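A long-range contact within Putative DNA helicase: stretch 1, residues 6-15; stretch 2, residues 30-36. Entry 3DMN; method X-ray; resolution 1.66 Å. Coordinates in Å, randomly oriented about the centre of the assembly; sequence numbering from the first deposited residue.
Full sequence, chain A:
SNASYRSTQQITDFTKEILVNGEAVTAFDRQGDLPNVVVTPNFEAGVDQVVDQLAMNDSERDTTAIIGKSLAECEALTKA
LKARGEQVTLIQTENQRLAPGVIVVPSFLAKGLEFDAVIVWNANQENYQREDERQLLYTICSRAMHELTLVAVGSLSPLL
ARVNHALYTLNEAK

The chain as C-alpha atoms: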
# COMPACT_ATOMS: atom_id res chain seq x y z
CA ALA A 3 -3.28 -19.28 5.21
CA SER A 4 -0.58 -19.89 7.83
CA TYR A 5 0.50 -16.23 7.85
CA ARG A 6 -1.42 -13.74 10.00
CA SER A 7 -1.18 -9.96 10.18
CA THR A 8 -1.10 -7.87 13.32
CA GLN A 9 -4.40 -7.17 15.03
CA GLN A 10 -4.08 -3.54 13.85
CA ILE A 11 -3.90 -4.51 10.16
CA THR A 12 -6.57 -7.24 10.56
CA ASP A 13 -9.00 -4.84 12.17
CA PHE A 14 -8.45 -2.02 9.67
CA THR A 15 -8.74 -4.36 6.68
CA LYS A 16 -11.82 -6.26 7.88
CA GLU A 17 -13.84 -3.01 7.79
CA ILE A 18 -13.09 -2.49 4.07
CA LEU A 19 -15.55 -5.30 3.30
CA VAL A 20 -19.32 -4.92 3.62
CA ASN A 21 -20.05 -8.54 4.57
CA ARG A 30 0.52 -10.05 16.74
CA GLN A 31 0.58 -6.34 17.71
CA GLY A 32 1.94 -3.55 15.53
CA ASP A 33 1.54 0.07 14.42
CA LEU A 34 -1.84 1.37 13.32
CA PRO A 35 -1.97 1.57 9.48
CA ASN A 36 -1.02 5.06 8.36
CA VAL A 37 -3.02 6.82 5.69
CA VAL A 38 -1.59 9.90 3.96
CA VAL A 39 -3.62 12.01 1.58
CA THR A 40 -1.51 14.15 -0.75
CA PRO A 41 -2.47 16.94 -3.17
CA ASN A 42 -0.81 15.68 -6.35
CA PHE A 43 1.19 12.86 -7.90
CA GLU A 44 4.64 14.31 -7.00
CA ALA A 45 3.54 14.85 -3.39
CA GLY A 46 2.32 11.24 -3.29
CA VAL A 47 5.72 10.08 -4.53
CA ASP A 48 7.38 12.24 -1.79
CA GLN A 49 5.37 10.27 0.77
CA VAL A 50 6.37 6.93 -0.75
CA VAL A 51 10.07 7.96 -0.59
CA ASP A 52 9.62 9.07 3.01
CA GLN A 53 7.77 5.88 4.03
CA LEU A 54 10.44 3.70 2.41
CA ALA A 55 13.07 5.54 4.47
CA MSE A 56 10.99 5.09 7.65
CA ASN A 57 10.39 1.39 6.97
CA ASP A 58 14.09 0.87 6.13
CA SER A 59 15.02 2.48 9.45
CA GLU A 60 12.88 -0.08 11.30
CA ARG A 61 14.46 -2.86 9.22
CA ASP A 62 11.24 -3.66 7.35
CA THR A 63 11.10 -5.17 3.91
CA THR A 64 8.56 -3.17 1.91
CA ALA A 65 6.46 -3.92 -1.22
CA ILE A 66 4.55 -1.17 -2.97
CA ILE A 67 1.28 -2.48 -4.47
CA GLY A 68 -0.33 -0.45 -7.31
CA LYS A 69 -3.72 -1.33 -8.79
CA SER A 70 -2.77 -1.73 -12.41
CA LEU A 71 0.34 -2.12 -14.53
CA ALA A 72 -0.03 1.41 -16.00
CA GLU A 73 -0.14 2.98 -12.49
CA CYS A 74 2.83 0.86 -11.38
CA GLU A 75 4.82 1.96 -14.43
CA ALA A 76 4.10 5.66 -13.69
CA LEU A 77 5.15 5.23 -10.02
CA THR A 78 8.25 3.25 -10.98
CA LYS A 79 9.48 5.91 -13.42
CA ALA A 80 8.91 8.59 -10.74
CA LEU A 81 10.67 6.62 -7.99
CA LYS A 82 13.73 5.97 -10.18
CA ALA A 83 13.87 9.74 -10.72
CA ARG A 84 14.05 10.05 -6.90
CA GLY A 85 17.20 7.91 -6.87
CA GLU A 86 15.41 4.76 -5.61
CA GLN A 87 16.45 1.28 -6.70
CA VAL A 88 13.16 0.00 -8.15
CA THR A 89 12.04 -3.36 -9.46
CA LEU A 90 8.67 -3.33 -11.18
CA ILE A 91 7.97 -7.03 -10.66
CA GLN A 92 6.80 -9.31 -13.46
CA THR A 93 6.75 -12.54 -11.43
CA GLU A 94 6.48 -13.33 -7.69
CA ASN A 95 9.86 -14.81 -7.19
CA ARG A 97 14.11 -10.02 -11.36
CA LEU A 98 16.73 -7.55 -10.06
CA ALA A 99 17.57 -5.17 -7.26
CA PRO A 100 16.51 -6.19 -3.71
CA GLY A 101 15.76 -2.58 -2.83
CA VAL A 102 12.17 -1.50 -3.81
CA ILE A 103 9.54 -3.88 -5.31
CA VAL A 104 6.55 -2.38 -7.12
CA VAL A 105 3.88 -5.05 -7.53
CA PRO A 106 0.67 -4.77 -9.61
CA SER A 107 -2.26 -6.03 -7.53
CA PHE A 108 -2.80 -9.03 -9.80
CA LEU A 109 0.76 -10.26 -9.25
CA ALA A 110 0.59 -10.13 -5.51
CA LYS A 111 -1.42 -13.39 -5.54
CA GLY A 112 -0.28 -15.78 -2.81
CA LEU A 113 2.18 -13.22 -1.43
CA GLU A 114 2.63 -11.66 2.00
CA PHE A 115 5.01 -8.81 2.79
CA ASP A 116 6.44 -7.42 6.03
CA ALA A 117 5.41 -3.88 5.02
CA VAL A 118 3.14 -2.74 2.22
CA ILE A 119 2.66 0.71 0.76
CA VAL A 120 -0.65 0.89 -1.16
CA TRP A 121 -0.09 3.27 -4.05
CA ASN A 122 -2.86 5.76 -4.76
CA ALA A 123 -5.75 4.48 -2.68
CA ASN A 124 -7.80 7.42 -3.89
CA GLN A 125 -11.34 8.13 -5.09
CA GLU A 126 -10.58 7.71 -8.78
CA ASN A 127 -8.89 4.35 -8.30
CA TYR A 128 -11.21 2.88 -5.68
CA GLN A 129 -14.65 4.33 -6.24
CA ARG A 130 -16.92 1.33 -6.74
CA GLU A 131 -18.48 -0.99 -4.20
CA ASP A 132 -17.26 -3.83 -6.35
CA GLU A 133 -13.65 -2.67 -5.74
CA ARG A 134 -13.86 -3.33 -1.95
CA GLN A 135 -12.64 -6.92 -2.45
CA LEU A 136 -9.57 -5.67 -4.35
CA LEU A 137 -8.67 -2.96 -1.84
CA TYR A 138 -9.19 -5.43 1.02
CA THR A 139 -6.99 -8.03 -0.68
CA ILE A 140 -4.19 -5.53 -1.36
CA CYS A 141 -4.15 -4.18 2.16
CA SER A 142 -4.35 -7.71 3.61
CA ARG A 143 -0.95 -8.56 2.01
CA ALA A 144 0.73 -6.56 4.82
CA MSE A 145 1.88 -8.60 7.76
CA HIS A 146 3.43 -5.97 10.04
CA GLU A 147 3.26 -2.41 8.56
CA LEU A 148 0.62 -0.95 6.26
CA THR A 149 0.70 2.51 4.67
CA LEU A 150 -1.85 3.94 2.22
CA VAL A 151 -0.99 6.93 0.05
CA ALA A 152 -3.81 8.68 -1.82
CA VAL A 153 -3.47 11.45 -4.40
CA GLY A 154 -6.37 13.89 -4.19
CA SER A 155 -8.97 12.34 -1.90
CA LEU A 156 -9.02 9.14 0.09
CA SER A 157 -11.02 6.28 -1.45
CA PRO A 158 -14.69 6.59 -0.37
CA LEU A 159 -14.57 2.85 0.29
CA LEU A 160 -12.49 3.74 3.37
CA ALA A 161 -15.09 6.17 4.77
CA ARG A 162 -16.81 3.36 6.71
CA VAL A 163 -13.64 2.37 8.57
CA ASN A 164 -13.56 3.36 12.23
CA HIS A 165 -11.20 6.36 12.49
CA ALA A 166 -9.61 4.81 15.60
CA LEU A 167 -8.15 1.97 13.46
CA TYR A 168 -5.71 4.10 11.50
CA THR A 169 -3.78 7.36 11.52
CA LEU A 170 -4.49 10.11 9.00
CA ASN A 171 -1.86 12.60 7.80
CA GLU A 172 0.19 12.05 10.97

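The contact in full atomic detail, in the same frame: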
# COMPACT_ATOMS: atom_id res chain seq x y z
N ARG A 6 -0.42 -14.66 9.45
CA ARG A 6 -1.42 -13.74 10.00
C ARG A 6 -0.83 -12.36 10.25
O ARG A 6 0.33 -12.25 10.70
CB ARG A 6 -2.00 -14.31 11.29
CG ARG A 6 -3.20 -15.19 11.04
CD ARG A 6 -3.18 -16.45 11.88
NE ARG A 6 -4.52 -16.97 12.12
CZ ARG A 6 -5.35 -17.44 11.17
NH1 ARG A 6 -6.55 -17.89 11.52
NH2 ARG A 6 -4.98 -17.46 9.89
N SER A 7 -1.61 -11.32 9.95
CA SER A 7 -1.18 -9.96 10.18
C SER A 7 -1.39 -9.60 11.64
O SER A 7 -1.98 -10.37 12.43
CB SER A 7 -1.95 -8.93 9.33
OG SER A 7 -1.98 -9.23 7.94
N THR A 8 -0.89 -8.43 11.99
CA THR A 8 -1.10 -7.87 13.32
C THR A 8 -2.59 -7.61 13.50
O THR A 8 -3.31 -7.42 12.52
CB THR A 8 -0.40 -6.52 13.47
OG1 THR A 8 -0.94 -5.60 12.52
CG2 THR A 8 1.15 -6.66 13.32
N GLN A 9 -3.02 -7.58 14.76
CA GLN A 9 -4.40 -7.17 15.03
C GLN A 9 -4.77 -5.82 14.40
O GLN A 9 -5.91 -5.63 13.97
CB GLN A 9 -4.61 -7.08 16.52
CG GLN A 9 -6.05 -6.67 16.86
CD GLN A 9 -6.35 -6.86 18.32
OE1 GLN A 9 -5.50 -6.63 19.19
NE2 GLN A 9 -7.58 -7.28 18.61
N GLN A 10 -3.83 -4.89 14.39
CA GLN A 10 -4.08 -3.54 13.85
C GLN A 10 -4.44 -3.63 12.37
O GLN A 10 -5.42 -3.01 11.92
CB GLN A 10 -2.85 -2.66 14.08
CG GLN A 10 -2.74 -2.18 15.55
CD GLN A 10 -2.32 -3.23 16.53
OE1 GLN A 10 -1.74 -4.27 16.19
NE2 GLN A 10 -2.61 -2.96 17.78
N ILE A 11 -3.64 -4.37 11.61
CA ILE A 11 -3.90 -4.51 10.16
C ILE A 11 -5.18 -5.32 9.92
O ILE A 11 -5.99 -4.95 9.08
CB ILE A 11 -2.65 -5.14 9.47
CG1 ILE A 11 -1.54 -4.10 9.51
CG2 ILE A 11 -2.94 -5.59 8.04
CD1 ILE A 11 -0.22 -4.63 9.12
N THR A 12 -5.38 -6.40 10.68
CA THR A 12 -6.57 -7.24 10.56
C THR A 12 -7.85 -6.43 10.78
O THR A 12 -8.81 -6.52 10.03
CB THR A 12 -6.47 -8.40 11.57
OG1 THR A 12 -5.36 -9.23 11.19
CG2 THR A 12 -7.77 -9.19 11.61
N ASP A 13 -7.84 -5.63 11.84
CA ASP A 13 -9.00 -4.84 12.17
C ASP A 13 -9.31 -3.73 11.16
O ASP A 13 -10.47 -3.50 10.83
CB ASP A 13 -8.85 -4.23 13.56
CG ASP A 13 -9.11 -5.22 14.65
OD1 ASP A 13 -9.50 -6.39 14.39
OD2 ASP A 13 -8.91 -4.84 15.84
N PHE A 14 -8.28 -3.01 10.73
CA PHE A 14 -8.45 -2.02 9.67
C PHE A 14 -8.99 -2.69 8.38
O PHE A 14 -10.02 -2.25 7.80
CB PHE A 14 -7.11 -1.34 9.42
CG PHE A 14 -7.14 -0.42 8.23
CD1 PHE A 14 -7.50 0.92 8.39
CD2 PHE A 14 -6.71 -0.86 6.99
CE1 PHE A 14 -7.53 1.82 7.29
CE2 PHE A 14 -6.72 0.00 5.88
CZ PHE A 14 -7.10 1.34 6.02
N THR A 15 -8.33 -3.77 7.95
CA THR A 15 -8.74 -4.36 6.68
C THR A 15 -10.13 -4.99 6.70
O THR A 15 -10.85 -4.92 5.71
CB THR A 15 -7.70 -5.37 6.16
OG1 THR A 15 -7.59 -6.47 7.08
CG2 THR A 15 -6.35 -4.70 5.98
N ARG A 30 -0.36 -10.93 17.48
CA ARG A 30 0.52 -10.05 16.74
C ARG A 30 0.04 -8.61 16.92
O ARG A 30 -1.04 -8.27 16.49
CB ARG A 30 0.50 -10.43 15.26
N GLN A 31 0.86 -7.78 17.57
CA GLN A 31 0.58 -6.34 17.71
C GLN A 31 1.58 -5.53 16.90
O GLN A 31 2.76 -5.86 16.88
CB GLN A 31 0.70 -5.90 19.17
CG GLN A 31 -0.29 -6.58 20.12
CD GLN A 31 -1.73 -6.17 19.80
OE1 GLN A 31 -2.05 -4.97 19.77
NE2 GLN A 31 -2.60 -7.15 19.55
N GLY A 32 1.10 -4.46 16.28
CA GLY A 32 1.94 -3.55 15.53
C GLY A 32 1.36 -2.16 15.45
O GLY A 32 0.37 -1.84 16.14
N ASP A 33 1.96 -1.33 14.60
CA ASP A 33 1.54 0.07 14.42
C ASP A 33 0.17 0.11 13.76
O ASP A 33 -0.14 -0.72 12.88
CB ASP A 33 2.50 0.80 13.45
CG ASP A 33 3.85 1.07 14.04
OD1 ASP A 33 4.01 1.08 15.28
OD2 ASP A 33 4.77 1.32 13.23
N LEU A 34 -0.63 1.12 14.11
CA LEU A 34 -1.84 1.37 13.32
C LEU A 34 -1.45 1.67 11.87
O LEU A 34 -0.45 2.36 11.64
CB LEU A 34 -2.61 2.58 13.84
CG LEU A 34 -3.29 2.42 15.19
CD1 LEU A 34 -3.87 3.77 15.64
CD2 LEU A 34 -4.34 1.34 15.17
N PRO A 35 -2.22 1.13 10.89
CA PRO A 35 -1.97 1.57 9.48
C PRO A 35 -1.97 3.08 9.38
O PRO A 35 -2.72 3.76 10.10
CB PRO A 35 -3.15 0.98 8.71
CG PRO A 35 -3.51 -0.29 9.53
CD PRO A 35 -3.31 0.15 10.98
N ASN A 36 -1.07 3.60 8.56
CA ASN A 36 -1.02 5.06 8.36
C ASN A 36 -1.49 5.43 6.98
O ASN A 36 -1.00 4.89 5.99
CB ASN A 36 0.35 5.68 8.72
CG ASN A 36 1.48 5.27 7.80
OD1 ASN A 36 2.21 6.13 7.27
ND2 ASN A 36 1.68 3.97 7.63
O HOH W 1 0.59 -3.34 12.43

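Three glutamines stitch the start of a helix to an irregular segment, and the amides of Gln-10 and Gln-31 are used at both ends. Gln-31 NE2 donates to Gln-9 OE1 (3.0 Å), while Gln-31 OE1 accepts from Gln-10 NE2 (2.9 Å), so one carboxamide bridges two consecutive helical residues. The other end of the Gln-10 amide, OE1, accepts from Gly-32 N at 2.8 Å; its folded side chain (chi1 m, chi2 p) brings both polar atoms to the second stretch. Although the CA-to-CB bond of Gln-31 points away, its m, m conformation returns the amide to the helix.

The first turn of the helix is tied down by backbone as well. Gln-9 N, which has no acceptor within the helix, donates to Arg-30 O at 2.7 Å. Thr-8 is the N-cap: its OG1 accepts from Ile-11 N (3.1 Å) and donates to a water that in turn donates to Asp-33 O (2.8 Å from the water oxygen). Its CG2 lies 3.7 Å from Gly-32 N, and a CB at Gly-32 would clash with this methyl.

Farther along, the contact becomes apolar. Buried Pro-35, whose ring offers a compact apolar surface and whose backbone has no N-H to satisfy, sets its CG 3.8 Å from Phe-14 CB and 4.3 Å from Ile-11 CG1, with its CB over one face of the phenylalanine ring. Together the stretches bury 501 Å², summed over both sides.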